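Local coordinates for regulatory protein SWI6 (Saccharomyces cerevisiae, PDB 1SW6) that partners SWI4 or MBP1 in the SBF and MBF complexes that drive cell-cycle-dependent transcription, represented here by its ankyrin-repeat domain, at residues 163-168 against 193-199; 208-213 against 293-298. All coordinates share one frame; numbering follows the deposited sequence.

Contact 1. Residues 163-168 against 193-199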
loop_
_atom_site.group_PDB
_atom_site.type_symbol
_atom_site.label_atom_id
_atom_site.label_comp_id
_atom_site.label_asym_id
_atom_site.label_seq_id
_atom_site.Cartn_x
_atom_site.Cartn_y
_atom_site.Cartn_z
ATOM N N MET A 163 8.810 -5.667 9.178
ATOM C CA MET A 163 9.590 -4.570 9.736
ATOM C C MET A 163 9.376 -4.533 11.250
ATOM O O MET A 163 9.972 -3.721 11.951
ATOM C CB MET A 163 9.138 -3.246 9.126
ATOM C CG MET A 163 9.479 -3.099 7.662
ATOM S SD MET A 163 11.256 -2.927 7.495
ATOM C CE MET A 163 11.437 -1.129 7.840
ATOM N N GLY A 164 8.513 -5.417 11.742
ATOM C CA GLY A 164 8.223 -5.456 13.166
ATOM C C GLY A 164 7.175 -4.415 13.528
ATOM O O GLY A 164 6.958 -4.094 14.700
ATOM N N GLU A 165 6.522 -3.873 12.507
ATOM C CA GLU A 165 5.487 -2.877 12.717
ATOM C C GLU A 165 4.161 -3.538 13.058
ATOM O O GLU A 165 3.715 -4.453 12.365
ATOM C CB GLU A 165 5.371 -1.993 11.473
ATOM C CG GLU A 165 6.537 -1.023 11.389
ATOM C CD GLU A 165 6.559 -0.179 10.128
ATOM O OE1 GLU A 165 5.516 -0.076 9.429
ATOM O OE2 GLU A 165 7.639 0.398 9.853
ATOM N N SER A 166 3.548 -3.087 14.146
ATOM C CA SER A 166 2.267 -3.637 14.605
ATOM C C SER A 166 1.109 -3.064 13.801
ATOM O O SER A 166 1.302 -2.171 12.987
ATOM C CB SER A 166 2.052 -3.297 16.076
ATOM O OG SER A 166 1.882 -1.898 16.221
ATOM N N CYS A 167 -0.095 -3.570 14.041
ATOM C CA CYS A 167 -1.262 -3.076 13.325
ATOM C C CYS A 167 -1.605 -1.657 13.753
ATOM O O CYS A 167 -2.068 -0.861 12.944
ATOM C CB CYS A 167 -2.475 -4.002 13.525
ATOM S SG CYS A 167 -2.955 -4.300 15.235
ATOM N N LEU A 168 -1.377 -1.329 15.020
ATOM C CA LEU A 168 -1.665 0.021 15.488
ATOM C C LEU A 168 -0.719 1.005 14.790
ATOM O O LEU A 168 -1.086 2.144 14.525
ATOM C CB LEU A 168 -1.515 0.113 17.008
ATOM C CG LEU A 168 -1.756 1.520 17.564
ATOM C CD1 LEU A 168 -3.210 1.904 17.350
ATOM C CD2 LEU A 168 -1.392 1.571 19.054
ATOM N N CYS A 193 -0.886 -2.789 21.704
ATOM C CA CYS A 193 0.193 -2.482 20.764
ATOM C C CYS A 193 1.039 -1.292 21.213
ATOM O O CYS A 193 2.174 -1.134 20.781
ATOM C CB CYS A 193 -0.374 -2.176 19.371
ATOM S SG CYS A 193 -1.382 -3.491 18.633
ATOM N N LEU A 194 0.483 -0.450 22.075
ATOM C CA LEU A 194 1.211 0.721 22.554
ATOM C C LEU A 194 2.542 0.377 23.212
ATOM O O LEU A 194 3.439 1.212 23.265
ATOM C CB LEU A 194 0.361 1.500 23.557
ATOM C CG LEU A 194 -0.896 2.145 22.996
ATOM C CD1 LEU A 194 -1.708 2.755 24.131
ATOM C CD2 LEU A 194 -0.492 3.209 21.974
ATOM N N ILE A 195 2.683 -0.843 23.721
ATOM C CA ILE A 195 3.940 -1.204 24.373
ATOM C C ILE A 195 4.941 -1.871 23.436
ATOM O O ILE A 195 6.035 -2.247 23.856
ATOM C CB ILE A 195 3.706 -2.137 25.577
ATOM C CG1 ILE A 195 3.330 -3.538 25.094
ATOM C CG2 ILE A 195 2.620 -1.549 26.477
ATOM C CD1 ILE A 195 3.366 -4.578 26.188
ATOM N N LEU A 196 4.581 -1.985 22.161
ATOM C CA LEU A 196 5.440 -2.625 21.172
ATOM C C LEU A 196 6.395 -1.693 20.404
ATOM O O LEU A 196 6.028 -0.580 20.025
ATOM C CB LEU A 196 4.566 -3.376 20.159
ATOM C CG LEU A 196 3.524 -4.353 20.705
ATOM C CD1 LEU A 196 2.679 -4.931 19.555
ATOM C CD2 LEU A 196 4.241 -5.463 21.459
ATOM N N GLU A 197 7.622 -2.166 20.173
ATOM C CA GLU A 197 8.619 -1.429 19.394
ATOM C C GLU A 197 8.942 -2.314 18.188
ATOM O O GLU A 197 8.877 -3.537 18.284
ATOM C CB GLU A 197 9.901 -1.177 20.203
ATOM C CG GLU A 197 10.620 -2.433 20.673
ATOM C CD GLU A 197 11.875 -2.121 21.477
ATOM O OE1 GLU A 197 12.591 -3.067 21.871
ATOM O OE2 GLU A 197 12.152 -0.927 21.715
ATOM N N ASP A 198 9.280 -1.707 17.056
ATOM C CA ASP A 198 9.581 -2.485 15.861
ATOM C C ASP A 198 11.063 -2.861 15.756
ATOM O O ASP A 198 11.829 -2.689 16.710
ATOM C CB ASP A 198 9.114 -1.721 14.614
ATOM C CG ASP A 198 9.847 -0.411 14.413
ATOM O OD1 ASP A 198 9.387 0.395 13.575
ATOM O OD2 ASP A 198 10.889 -0.186 15.068
ATOM N N SER A 199 11.463 -3.378 14.599
ATOM C CA SER A 199 12.843 -3.794 14.387
ATOM C C SER A 199 13.858 -2.658 14.488
ATOM O O SER A 199 15.064 -2.899 14.509
ATOM C CB SER A 199 12.965 -4.489 13.032
ATOM O OG SER A 199 12.146 -5.644 13.012
HETATM O O HOH W 1 10.308 1.171 10.817
HETATM O O HOH W 2 3.184 -0.380 18.261
#

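Contact 2. Residues 208-213 against 293-298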
loop_
_atom_site.group_PDB
_atom_site.type_symbol
_atom_site.label_atom_id
_atom_site.label_comp_id
_atom_site.label_asym_id
_atom_site.label_seq_id
_atom_site.Cartn_x
_atom_site.Cartn_y
_atom_site.Cartn_z
ATOM N N ILE A 208 4.336 8.248 14.711
ATOM C CA ILE A 208 3.422 9.382 14.586
ATOM C C ILE A 208 4.233 10.563 14.055
ATOM O O ILE A 208 3.861 11.209 13.071
ATOM C CB ILE A 208 2.788 9.768 15.949
ATOM C CG1 ILE A 208 1.822 8.665 16.410
ATOM C CG2 ILE A 208 2.073 11.112 15.826
ATOM C CD1 ILE A 208 1.065 8.988 17.669
ATOM N N ILE A 209 5.355 10.829 14.708
ATOM C CA ILE A 209 6.223 11.910 14.295
ATOM C C ILE A 209 6.761 11.697 12.883
ATOM O O ILE A 209 6.774 12.631 12.093
ATOM C CB ILE A 209 7.380 12.073 15.295
ATOM C CG1 ILE A 209 6.967 13.065 16.389
ATOM C CG2 ILE A 209 8.634 12.551 14.587
ATOM C CD1 ILE A 209 5.749 12.656 17.183
ATOM N N ILE A 210 7.201 10.482 12.555
ATOM C CA ILE A 210 7.708 10.234 11.205
ATOM C C ILE A 210 6.636 10.624 10.192
ATOM O O ILE A 210 6.925 11.196 9.140
ATOM C CB ILE A 210 8.058 8.746 10.963
ATOM C CG1 ILE A 210 9.273 8.336 11.790
ATOM C CG2 ILE A 210 8.334 8.518 9.485
ATOM C CD1 ILE A 210 10.521 9.087 11.462
ATOM N N THR A 211 5.388 10.317 10.524
ATOM C CA THR A 211 4.269 10.626 9.646
ATOM C C THR A 211 4.029 12.121 9.534
ATOM O O THR A 211 3.724 12.631 8.453
ATOM C CB THR A 211 2.971 9.954 10.139
ATOM O OG1 THR A 211 3.068 8.541 9.957
ATOM C CG2 THR A 211 1.781 10.463 9.372
ATOM N N SER A 212 4.153 12.820 10.653
ATOM C CA SER A 212 3.936 14.262 10.667
ATOM C C SER A 212 4.791 14.976 9.612
ATOM O O SER A 212 4.474 16.090 9.199
ATOM C CB SER A 212 4.271 14.835 12.045
ATOM O OG SER A 212 5.673 14.840 12.249
ATOM N N GLY A 213 5.871 14.332 9.186
ATOM C CA GLY A 213 6.748 14.935 8.198
ATOM C C GLY A 213 6.299 14.766 6.755
ATOM O O GLY A 213 6.732 15.516 5.876
ATOM N N LEU A 293 12.871 17.356 11.243
ATOM C CA LEU A 293 11.857 17.551 10.206
ATOM C C LEU A 293 11.540 19.038 10.049
ATOM O O LEU A 293 11.162 19.497 8.967
ATOM C CB LEU A 293 10.580 16.777 10.547
ATOM C CG LEU A 293 10.705 15.259 10.716
ATOM C CD1 LEU A 293 9.334 14.679 11.009
ATOM C CD2 LEU A 293 11.279 14.627 9.455
ATOM N N GLY A 294 11.687 19.792 11.131
ATOM C CA GLY A 294 11.424 21.220 11.064
ATOM C C GLY A 294 10.000 21.648 11.368
ATOM O O GLY A 294 9.762 22.811 11.698
ATOM N N ASN A 295 9.053 20.724 11.250
ATOM C CA ASN A 295 7.649 21.020 11.529
ATOM C C ASN A 295 7.518 21.453 12.994
ATOM O O ASN A 295 7.455 20.625 13.899
ATOM C CB ASN A 295 6.809 19.771 11.232
ATOM C CG ASN A 295 5.391 19.864 11.770
ATOM O OD1 ASN A 295 4.726 20.900 11.650
ATOM N ND2 ASN A 295 4.914 18.765 12.353
ATOM N N ILE A 296 7.485 22.763 13.214
ATOM C CA ILE A 296 7.400 23.332 14.554
ATOM C C ILE A 296 6.138 22.959 15.334
ATOM O O ILE A 296 6.163 22.874 16.566
ATOM C CB ILE A 296 7.496 24.873 14.507
ATOM C CG1 ILE A 296 7.538 25.435 15.931
ATOM C CG2 ILE A 296 6.299 25.446 13.754
ATOM C CD1 ILE A 296 7.736 26.934 16.007
ATOM N N SER A 297 5.039 22.745 14.622
ATOM C CA SER A 297 3.780 22.394 15.260
ATOM C C SER A 297 3.889 21.204 16.219
ATOM O O SER A 297 3.550 21.319 17.392
ATOM C CB SER A 297 2.726 22.096 14.193
ATOM O OG SER A 297 1.569 21.518 14.774
ATOM N N ILE A 298 4.371 20.067 15.722
ATOM C CA ILE A 298 4.482 18.878 16.548
ATOM C C ILE A 298 5.678 18.936 17.512
ATOM O O ILE A 298 5.690 18.256 18.534
ATOM C CB ILE A 298 4.504 17.600 15.657
ATOM C CG1 ILE A 298 4.069 16.389 16.479
ATOM C CG2 ILE A 298 5.878 17.387 15.057
ATOM C CD1 ILE A 298 3.660 15.212 15.636
#

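Contact 1. Residues 163-168 against 193-199
C193 and L168 meet beta carbon to beta carbon: the two CB atoms lie 3.5 Å apart, closer than usual for carbon. C193 SG, beside its own backbone N and anti to the carbonyl carbon (chi1 -58°), lies along the same leucine CB and reaches the SG of C167 at 3.8 Å, an apolar contact between two thiols. Farther out on L168, the CD2 methyl comes within 3.5 Å of CD2 of L194, the two leucines crossing at a slant.

At the other end D198 does the work. Its CB packs against the carbonyl oxygens of G164 and M163, lying 3.2 Å from G164 O, and its CA-H makes a bent CA-H...O contact with the same oxygen. The next residue supplies the polar tie: S199 N donates to M163 O at 3.1 Å, with an N-H...O angle of 162°. The carboxylates of D198 and E165 run side by side, their planes only 29° apart. They do not bond to each other, E165 OE2 and D198 OD1 being 4.1 Å apart; one water donates to both, probably easing the like charges. Each acid is also held outside the pair: E165 OE1 by K170 and K173, D198 OD1 by H207, and D198 OD2 by the backbone N of M200 and R202.

The contact thus joins the loop and helix start of ankyrin repeat 2 to the junction with repeat 3. Helices 183-190 and 204-212 cover L168, helix 218-234 packs on L194, and strand 196-197 pairs in parallel with strand 46-47.

Contact 2. Residues 208-213 against 293-298
The backbone N of S212 donates to I208 O at 2.9 Å, a turn of helix that sets both residues against I298. This is ankyrin stacking: the end of helix 204-212 in repeat 3 meets the turn between the two helices of repeat 4, where L293 ends one helix, G294 turns with positive phi, and N295 is the N-cap residue of helix 296-304.

No hydrogen bond crosses the interface, and methyl groups do the joining. L293 CD1 packs 3.5 Å from I209 O and also touches the CA of G213. The same carbonyl accepts a bond from S212 OG, modelled very short and of doubtful length. I298 holds CG1 anti to its backbone N (chi1 -158°), which carries CD1 across to the CD1 of I209, 3.6 Å away, and against the CB of S212. An alanine here, with nothing beyond CB, would probably leave I209 CD1 and S212 CB facing a gap between the repeats. The side chain of I209 also packs on helix 286-293, at C286, I289 and A290. Beside this methyl cluster the amide of N295 approaches S212, its ND2 lying 4.0 Å from the serine CB.

Overall arrangement
Contacts 1 and 2 illustrate how an ankyrin domain is built by repetition: contact 1 closes repeat 2 on itself and, through D198 and S199, joins it to the start of repeat 3, and contact 2 couples repeat 3 to repeat 4. They follow in series along the chain, strand 196-197 leading on to helix 204-212, whose end forms one side of contact 2. Their centres are 19 Å apart and their nearest atoms about 7 Å, with no touch between them. H207 still ties the two, since it binds D198 of contact 1 and directly precedes 208-213. Helix 167-173 also links them, beginning in contact 1 and packing through V172 on I208. Within segment 208-213, T211 turns away from contact 2 and packs on C217 of the second subunit.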